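Local coordinates for 2-aminomuconic 6-semialdehyde dehydrogenase (Pseudomonas sp., PDB 7BZV), which catalyses the oxidation of 2-aminomuconic 6-semialdehyde in the meta-cleavage pathway of 2-aminophenol catabolism, using NAD+ as cofactor and depending on tetrameric assembly to bind it, at residues G255-A260 against S290-V295; P298-F303 against C395-F400. All coordinates share one frame; numbering follows the deposited sequence.

Contact 1. Residues G255-A260 against S290-V295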
ATOM      1  N   GLY B 255       6.992 -17.047 -23.483  1.00 39.64           N
ATOM      2  CA  GLY B 255       6.943 -18.516 -23.543  1.00 66.99           C
ATOM      3  C   GLY B 255       7.788 -19.230 -22.475  1.00 56.74           C
ATOM      4  O   GLY B 255       8.227 -18.641 -21.487  1.00 47.48           O
ATOM      5  N   GLY B 256       7.980 -20.537 -22.664  1.00 51.66           N
ATOM      6  CA  GLY B 256       8.617 -21.326 -21.620  1.00 42.84           C
ATOM      7  C   GLY B 256       8.528 -22.822 -21.860  1.00 36.57           C
ATOM      8  O   GLY B 256       8.152 -23.279 -22.923  1.00 37.03           O
ATOM      9  N   LYS B 257       8.992 -23.587 -20.860  1.00 31.76           N
ATOM     10  CA  LYS B 257       8.955 -25.066 -20.897  1.00 30.14           C
ATOM     11  C   LYS B 257       8.509 -25.469 -19.489  1.00 31.13           C
ATOM     12  O   LYS B 257       9.303 -25.816 -18.623  1.00 32.27           O
ATOM     13  CB  LYS B 257      10.285 -25.699 -21.280  1.00 33.57           C
ATOM     14  CG  LYS B 257      10.108 -27.202 -21.506  1.00 28.81           C
ATOM     15  CD  LYS B 257       9.640 -27.534 -22.923  1.00 32.69           C
ATOM     16  CE  LYS B 257       9.428 -29.059 -23.120  1.00 29.56           C
ATOM     17  NZ  LYS B 257       8.774 -29.383 -24.410  1.00 30.71           N
ATOM     18  N   ASN B 258       7.223 -25.361 -19.249  1.00 27.91           N
ATOM     19  CA  ASN B 258       6.714 -25.280 -17.887  1.00 30.43           C
ATOM     20  C   ASN B 258       6.533 -26.665 -17.281  1.00 32.55           C
ATOM     21  O   ASN B 258       6.131 -27.610 -17.966  1.00 29.15           O
ATOM     22  CB  ASN B 258       5.379 -24.555 -17.911  1.00 27.69           C
ATOM     23  CG  ASN B 258       5.472 -23.161 -18.509  1.00 29.24           C
ATOM     24  OD1 ASN B 258       6.353 -22.365 -18.156  1.00 30.23           O
ATOM     25  ND2 ASN B 258       4.579 -22.868 -19.447  1.00 27.40           N
ATOM     26  N   ALA B 259       6.764 -26.763 -15.969  1.00 30.92           N
ATOM     27  CA  ALA B 259       6.649 -28.010 -15.238  1.00 30.58           C
ATOM     28  C   ALA B 259       5.332 -28.119 -14.476  1.00 22.09           C
ATOM     29  O   ALA B 259       4.852 -27.154 -13.878  1.00 28.04           O
ATOM     30  CB  ALA B 259       7.804 -28.158 -14.249  1.00 25.50           C
ATOM     31  N   ALA B 260       4.778 -29.317 -14.502  1.00 25.25           N
ATOM     32  CA  ALA B 260       3.724 -29.755 -13.603  1.00 24.89           C
ATOM     33  C   ALA B 260       4.303 -30.767 -12.639  1.00 24.65           C
ATOM     34  O   ALA B 260       5.016 -31.684 -13.061  1.00 26.98           O
ATOM     35  CB  ALA B 260       2.575 -30.393 -14.383  1.00 27.52           C
ATOM     36  N   SER B 290       1.760 -26.868 -19.528  1.00 27.43           N
ATOM     37  CA  SER B 290       2.804 -27.783 -19.101  1.00 27.54           C
ATOM     38  C   SER B 290       3.292 -28.639 -20.265  1.00 31.34           C
ATOM     39  O   SER B 290       2.482 -29.219 -20.990  1.00 35.33           O
ATOM     40  CB  SER B 290       2.255 -28.751 -18.046  1.00 34.42           C
ATOM     41  OG  SER B 290       1.526 -28.072 -17.101  1.00 41.37           O
ATOM     42  N   GLU B 291       4.617 -28.768 -20.410  1.00 28.12           N
ATOM     43  CA  GLU B 291       5.216 -29.754 -21.308  1.00 33.94           C
ATOM     44  C   GLU B 291       6.175 -30.710 -20.616  1.00 29.47           C
ATOM     45  O   GLU B 291       6.646 -31.653 -21.259  1.00 31.82           O
ATOM     46  CB  GLU B 291       5.945 -29.059 -22.478  1.00 35.99           C
ATOM     47  CG  GLU B 291       4.935 -28.474 -23.491  1.00 33.45           C
ATOM     48  CD  GLU B 291       5.533 -27.773 -24.706  1.00 38.60           C
ATOM     49  OE1 GLU B 291       6.772 -27.769 -24.907  1.00 36.38           O
ATOM     50  OE2 GLU B 291       4.727 -27.192 -25.468  1.00 30.95           O
ATOM     51  N   ARG B 292       6.472 -30.499 -19.331  1.00 27.04           N
ATOM     52  CA  ARG B 292       7.261 -31.414 -18.516  1.00 30.53           C
ATOM     53  C   ARG B 292       6.377 -31.751 -17.334  1.00 26.08           C
ATOM     54  O   ARG B 292       5.925 -30.845 -16.631  1.00 25.99           O
ATOM     55  CB  ARG B 292       8.589 -30.782 -18.060  1.00 29.85           C
ATOM     56  CG  ARG B 292       9.511 -30.280 -19.203  1.00 31.78           C
ATOM     57  CD  ARG B 292      10.178 -28.907 -18.824  1.00 48.61           C
ATOM     58  NE  ARG B 292      10.967 -29.142 -17.656  1.00 43.32           N
ATOM     59  CZ  ARG B 292      11.216 -28.313 -16.646  1.00 24.39           C
ATOM     60  NH1 ARG B 292      10.802 -27.044 -16.583  1.00 36.50           N
ATOM     61  NH2 ARG B 292      11.936 -28.811 -15.669  1.00 33.12           N
ATOM     62  N   VAL B 293       6.080 -33.026 -17.150  1.00 27.49           N
ATOM     63  CA  VAL B 293       5.208 -33.478 -16.075  1.00 25.52           C
ATOM     64  C   VAL B 293       5.954 -34.464 -15.190  1.00 27.49           C
ATOM     65  O   VAL B 293       6.330 -35.547 -15.650  1.00 26.54           O
ATOM     66  CB  VAL B 293       3.927 -34.127 -16.618  1.00 29.56           C
ATOM     67  CG1 VAL B 293       3.086 -34.595 -15.465  1.00 30.24           C
ATOM     68  CG2 VAL B 293       3.142 -33.158 -17.458  1.00 26.64           C
ATOM     69  N   TYR B 294       6.096 -34.120 -13.903  1.00 27.36           N
ATOM     70  CA  TYR B 294       6.754 -34.949 -12.895  1.00 26.71           C
ATOM     71  C   TYR B 294       5.677 -35.552 -11.995  1.00 22.90           C
ATOM     72  O   TYR B 294       4.897 -34.807 -11.379  1.00 24.01           O
ATOM     73  CB  TYR B 294       7.767 -34.100 -12.090  1.00 27.54           C
ATOM     74  CG  TYR B 294       8.777 -33.415 -12.994  1.00 26.44           C
ATOM     75  CD1 TYR B 294       9.939 -34.069 -13.400  1.00 25.62           C
ATOM     76  CD2 TYR B 294       8.562 -32.127 -13.454  1.00 29.58           C
ATOM     77  CE1 TYR B 294      10.857 -33.457 -14.266  1.00 25.36           C
ATOM     78  CE2 TYR B 294       9.461 -31.509 -14.286  1.00 29.01           C
ATOM     79  CZ  TYR B 294      10.601 -32.185 -14.713  1.00 32.74           C
ATOM     80  OH  TYR B 294      11.472 -31.542 -15.557  1.00 31.87           O
ATOM     81  N   VAL B 295       5.608 -36.887 -11.931  1.00 23.17           N
ATOM     82  CA  VAL B 295       4.592 -37.575 -11.138  1.00 26.65           C
ATOM     83  C   VAL B 295       5.286 -38.422 -10.087  1.00 21.35           C
ATOM     84  O   VAL B 295       6.169 -39.219 -10.420  1.00 24.75           O
ATOM     85  CB  VAL B 295       3.676 -38.450 -12.020  1.00 31.86           C
ATOM     86  CG1 VAL B 295       2.545 -39.066 -11.194  1.00 27.68           C
ATOM     87  CG2 VAL B 295       3.177 -37.612 -13.203  1.00 24.19           C
TER
HETATM   88  O   HOH W   1       7.844 -32.014 -23.998  1.00 37.76           O
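Strands 258-260 and 292-295 are parallel neighbours in a beta-alpha-beta unit, joined through both polar atoms of Ala260: its N bonds Arg292 O at 2.9 Å and its O accepts Tyr294 N at 2.8 Å, almost straight at 178°. Where the chain turns a corner at Glu291, Asn258 O takes two backbone donors, Glu291 N and Arg292 N. Arg292, bent at chi2 and chi3, brings its guanidinium back to the first strand: NH1 meets Lys257 O in plane at 2.8 Å, and Ala259 CB lies over one face. NH2 bonds Tyr294 OH at 2.8 Å and also Ala410 O. A leucine in place of Arg292 would probably leave Lys257 O without this donor and the Tyr294 hydroxyl less firmly held. Lys257 crosses Glu291 at about a right angle, its NZ forming a salt bridge of 2.6 Å with the anti side of OE1; a water links NZ to Glu291 O. Val385 O and Glu388 O also bind NZ, while the Glu291 carboxylate receives Ile390 N and Phe391 N. Helix 403-411 covers Ala259 and Tyr294; on the other face helix 268-280, connecting the two strands, covers Ala260 and Val293, completing a beta-alpha-beta crossover of the aldehyde dehydrogenase catalytic domain.

Contact 2. Residues P298-F303 against C395-F400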
ATOM      1  N   PRO B 298       4.768 -43.467  -6.714  1.00 29.48           N
ATOM      2  CA  PRO B 298       3.665 -44.384  -6.360  1.00 35.09           C
ATOM      3  C   PRO B 298       2.382 -44.175  -7.149  1.00 38.94           C
ATOM      4  O   PRO B 298       1.549 -45.097  -7.178  1.00 32.74           O
ATOM      5  CB  PRO B 298       3.438 -44.115  -4.868  1.00 37.85           C
ATOM      6  CG  PRO B 298       4.788 -43.615  -4.367  1.00 35.02           C
ATOM      7  CD  PRO B 298       5.329 -42.781  -5.529  1.00 30.85           C
ATOM      8  N   ILE B 299       2.171 -43.016  -7.787  1.00 31.16           N
ATOM      9  CA  ILE B 299       0.993 -42.852  -8.630  1.00 31.64           C
ATOM     10  C   ILE B 299       1.351 -42.724 -10.106  1.00 27.74           C
ATOM     11  O   ILE B 299       0.473 -42.449 -10.916  1.00 27.29           O
ATOM     12  CB  ILE B 299       0.116 -41.667  -8.181  1.00 26.81           C
ATOM     13  CG1 ILE B 299       0.919 -40.379  -8.098  1.00 25.30           C
ATOM     14  CG2 ILE B 299      -0.594 -41.996  -6.872  1.00 36.79           C
ATOM     15  CD1 ILE B 299       0.048 -39.187  -8.277  1.00 31.36           C
ATOM     16  N   PHE B 300       2.613 -42.943 -10.485  1.00 27.41           N
ATOM     17  CA  PHE B 300       3.014 -42.722 -11.873  1.00 27.17           C
ATOM     18  C   PHE B 300       2.238 -43.616 -12.841  1.00 28.30           C
ATOM     19  O   PHE B 300       1.742 -43.157 -13.875  1.00 27.73           O
ATOM     20  CB  PHE B 300       4.513 -42.961 -12.033  1.00 25.78           C
ATOM     21  CG  PHE B 300       4.993 -42.841 -13.441  1.00 24.63           C
ATOM     22  CD1 PHE B 300       5.316 -41.620 -13.983  1.00 30.78           C
ATOM     23  CD2 PHE B 300       5.163 -43.977 -14.217  1.00 32.69           C
ATOM     24  CE1 PHE B 300       5.771 -41.525 -15.259  1.00 36.76           C
ATOM     25  CE2 PHE B 300       5.631 -43.879 -15.493  1.00 34.71           C
ATOM     26  CZ  PHE B 300       5.922 -42.655 -16.019  1.00 37.80           C
ATOM     27  N   ASP B 301       2.123 -44.900 -12.525  1.00 26.44           N
ATOM     28  CA  ASP B 301       1.415 -45.802 -13.429  1.00 31.60           C
ATOM     29  C   ASP B 301      -0.071 -45.468 -13.498  1.00 30.86           C
ATOM     30  O   ASP B 301      -0.665 -45.446 -14.582  1.00 29.04           O
ATOM     31  CB  ASP B 301       1.594 -47.256 -12.986  1.00 34.61           C
ATOM     32  CG  ASP B 301       2.962 -47.799 -13.309  1.00 50.46           C
ATOM     33  OD1 ASP B 301       3.639 -47.267 -14.221  1.00 44.91           O
ATOM     34  OD2 ASP B 301       3.362 -48.771 -12.640  1.00 55.04           O
ATOM     35  N   ARG B 302      -0.700 -45.252 -12.340  1.00 30.80           N
ATOM     36  CA  ARG B 302      -2.100 -44.859 -12.335  1.00 30.58           C
ATOM     37  C   ARG B 302      -2.302 -43.597 -13.162  1.00 31.26           C
ATOM     38  O   ARG B 302      -3.267 -43.488 -13.930  1.00 31.39           O
ATOM     39  CB  ARG B 302      -2.563 -44.643 -10.900  1.00 35.72           C
ATOM     40  CG  ARG B 302      -4.022 -44.237 -10.750  1.00 35.39           C
ATOM     41  CD  ARG B 302      -4.379 -44.012  -9.278  1.00 41.09           C
ATOM     42  NE  ARG B 302      -5.696 -43.418  -9.138  1.00 35.98           N
ATOM     43  CZ  ARG B 302      -6.145 -42.814  -8.041  1.00 39.86           C
ATOM     44  NH1 ARG B 302      -5.386 -42.720  -6.965  1.00 39.32           N
ATOM     45  NH2 ARG B 302      -7.362 -42.310  -8.023  1.00 40.76           N
ATOM     46  N   PHE B 303      -1.397 -42.634 -13.015  1.00 27.70           N
ATOM     47  CA  PHE B 303      -1.498 -41.397 -13.775  1.00 24.22           C
ATOM     48  C   PHE B 303      -1.471 -41.668 -15.273  1.00 29.95           C
ATOM     49  O   PHE B 303      -2.269 -41.115 -16.034  1.00 25.74           O
ATOM     50  CB  PHE B 303      -0.344 -40.463 -13.427  1.00 24.98           C
ATOM     51  CG  PHE B 303      -0.361 -39.181 -14.207  1.00 23.27           C
ATOM     52  CD1 PHE B 303      -1.119 -38.124 -13.775  1.00 32.61           C
ATOM     53  CD2 PHE B 303       0.345 -39.047 -15.403  1.00 26.59           C
ATOM     54  CE1 PHE B 303      -1.151 -36.943 -14.497  1.00 31.59           C
ATOM     55  CE2 PHE B 303       0.318 -37.856 -16.130  1.00 27.86           C
ATOM     56  CZ  PHE B 303      -0.448 -36.814 -15.683  1.00 29.70           C
ATOM     57  N   CYS B 395       3.275 -33.442 -23.779  1.00 31.94           N
ATOM     58  CA  CYS B 395       4.184 -33.344 -22.651  1.00 31.19           C
ATOM     59  C   CYS B 395       5.033 -34.591 -22.623  1.00 29.72           C
ATOM     60  O   CYS B 395       4.700 -35.598 -23.257  1.00 31.77           O
ATOM     61  CB  CYS B 395       3.448 -33.185 -21.317  1.00 31.35           C
ATOM     62  SG  CYS B 395       2.509 -34.677 -20.827  1.00 33.36           S
ATOM     63  N   HIS B 396       6.123 -34.516 -21.865  1.00 30.35           N
ATOM     64  CA  HIS B 396       6.892 -35.676 -21.426  1.00 30.49           C
ATOM     65  C   HIS B 396       6.603 -35.935 -19.950  1.00 33.14           C
ATOM     66  O   HIS B 396       6.706 -35.023 -19.128  1.00 32.08           O
ATOM     67  CB  HIS B 396       8.397 -35.468 -21.643  1.00 29.16           C
ATOM     68  CG  HIS B 396       9.220 -36.641 -21.223  1.00 30.10           C
ATOM     69  ND1 HIS B 396       9.868 -36.694 -20.010  1.00 31.96           N
ATOM     70  CD2 HIS B 396       9.490 -37.810 -21.845  1.00 31.01           C
ATOM     71  CE1 HIS B 396      10.485 -37.853 -19.894  1.00 37.70           C
ATOM     72  NE2 HIS B 396      10.286 -38.539 -21.004  1.00 33.38           N
ATOM     73  N   VAL B 397       6.231 -37.164 -19.603  1.00 27.77           N
ATOM     74  CA  VAL B 397       5.929 -37.504 -18.217  1.00 24.47           C
ATOM     75  C   VAL B 397       7.019 -38.425 -17.661  1.00 30.68           C
ATOM     76  O   VAL B 397       7.457 -39.368 -18.331  1.00 32.75           O
ATOM     77  CB  VAL B 397       4.511 -38.110 -18.092  1.00 29.40           C
ATOM     78  CG1 VAL B 397       4.401 -39.385 -18.856  1.00 30.46           C
ATOM     79  CG2 VAL B 397       4.140 -38.310 -16.656  1.00 34.50           C
ATOM     80  N   THR B 398       7.438 -38.160 -16.419  1.00 28.22           N
ATOM     81  CA  THR B 398       8.552 -38.875 -15.793  1.00 29.05           C
ATOM     82  C   THR B 398       8.245 -39.027 -14.310  1.00 31.77           C
ATOM     83  O   THR B 398       7.596 -38.154 -13.723  1.00 29.32           O
ATOM     84  CB  THR B 398       9.880 -38.105 -16.017  1.00 30.91           C
ATOM     85  OG1 THR B 398      11.021 -38.779 -15.455  1.00 35.99           O
ATOM     86  CG2 THR B 398       9.774 -36.681 -15.416  1.00 35.93           C
ATOM     87  N   PRO B 399       8.669 -40.116 -13.683  1.00 28.22           N
ATOM     88  CA  PRO B 399       8.497 -40.244 -12.232  1.00 28.75           C
ATOM     89  C   PRO B 399       9.558 -39.482 -11.450  1.00 31.32           C
ATOM     90  O   PRO B 399      10.668 -39.234 -11.924  1.00 28.77           O
ATOM     91  CB  PRO B 399       8.651 -41.755 -11.989  1.00 30.91           C
ATOM     92  CG  PRO B 399       9.622 -42.197 -13.080  1.00 32.65           C
ATOM     93  CD  PRO B 399       9.322 -41.297 -14.283  1.00 33.15           C
ATOM     94  N   PHE B 400       9.196 -39.134 -10.221  1.00 28.42           N
ATOM     95  CA  PHE B 400      10.139 -38.599  -9.238  1.00 33.43           C
ATOM     96  C   PHE B 400       9.889 -39.247  -7.885  1.00 29.33           C
ATOM     97  O   PHE B 400       8.827 -39.836  -7.637  1.00 30.63           O
ATOM     98  CB  PHE B 400      10.062 -37.067  -9.100  1.00 30.59           C
ATOM     99  CG  PHE B 400       8.870 -36.555  -8.357  1.00 25.83           C
ATOM    100  CD1 PHE B 400       8.907 -36.349  -6.996  1.00 26.83           C
ATOM    101  CD2 PHE B 400       7.721 -36.230  -9.035  1.00 25.08           C
ATOM    102  CE1 PHE B 400       7.793 -35.833  -6.310  1.00 26.64           C
ATOM    103  CE2 PHE B 400       6.648 -35.742  -8.374  1.00 24.15           C
ATOM    104  CZ  PHE B 400       6.677 -35.531  -7.006  1.00 29.77           C
TER
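Phe300 meets Pro399 in a CH-pi contact: Pro399 CD sits over one face of the ring, 4.2 Å from its centroid and 29° off the normal. The two side chains run obliquely to each other, and CD1 and CE1 of Phe300 make the nearest approaches. Its CE1 lies 3.7 Å from Pro399 CD, while CD1 faces Pro399 CB at 3.9 Å. Phe300 CE1 also comes within 3.6 Å of Thr398 C, in the peptide link before Pro399, approaching it obliquely; because that link ends in a proline nitrogen, it has no N-H to offer.

The apolar contacts centre on Val397 CG2, which is 3.9 Å from Phe300 CE1 and equally 3.9 Å from Phe303 CE2. CG2 is anti to the backbone N, which leaves CG1 in the crowded position between N and the carbonyl carbon (chi1 63°). Phe300 and Phe303, one turn apart, both point toward the strand. Helix 297-312 here packs against its sheet in the alpha/beta manner; the axes of segments 298-303 and 395-400 come within 8.2 Å and run nearly antiparallel (155°). Val397 also touches Cys304 of that helix, Val295 of one neighbouring strand, and Val375 and Ala377 of the other.

Polar interactions lie within the helix or beyond the pair. Phe303 N bonds Ile299 O at 2.8 Å within the helical turn. The CB of Thr398 points away from the helix, and its OG1 bonds Arg409 NH2, while Pro399 O is held by NH1 of the same arginine.

How the contacts relate
From the N terminus, strand 258-262 is followed by helix 268-280 and then strand 290-296, where contact 1 closes its loop; 29 residues separate 255-260 from 290-295. The chain passes directly into helix 297-312, which opens contact 2; 91 residues, including strand 374-377, separate 298-303 from 395-400, where it closes. The two loops therefore lie in series, neither nesting nor crossing. Strand 290-296 is the bridge: paired with 258-262 on one side, it takes 394-400 on the other, with Val293 N to His396 O and Val293 O to Thr398 N both 2.9 Å. Contact 1 thus ties strands within the sheet, and contact 2 lays a helix on it.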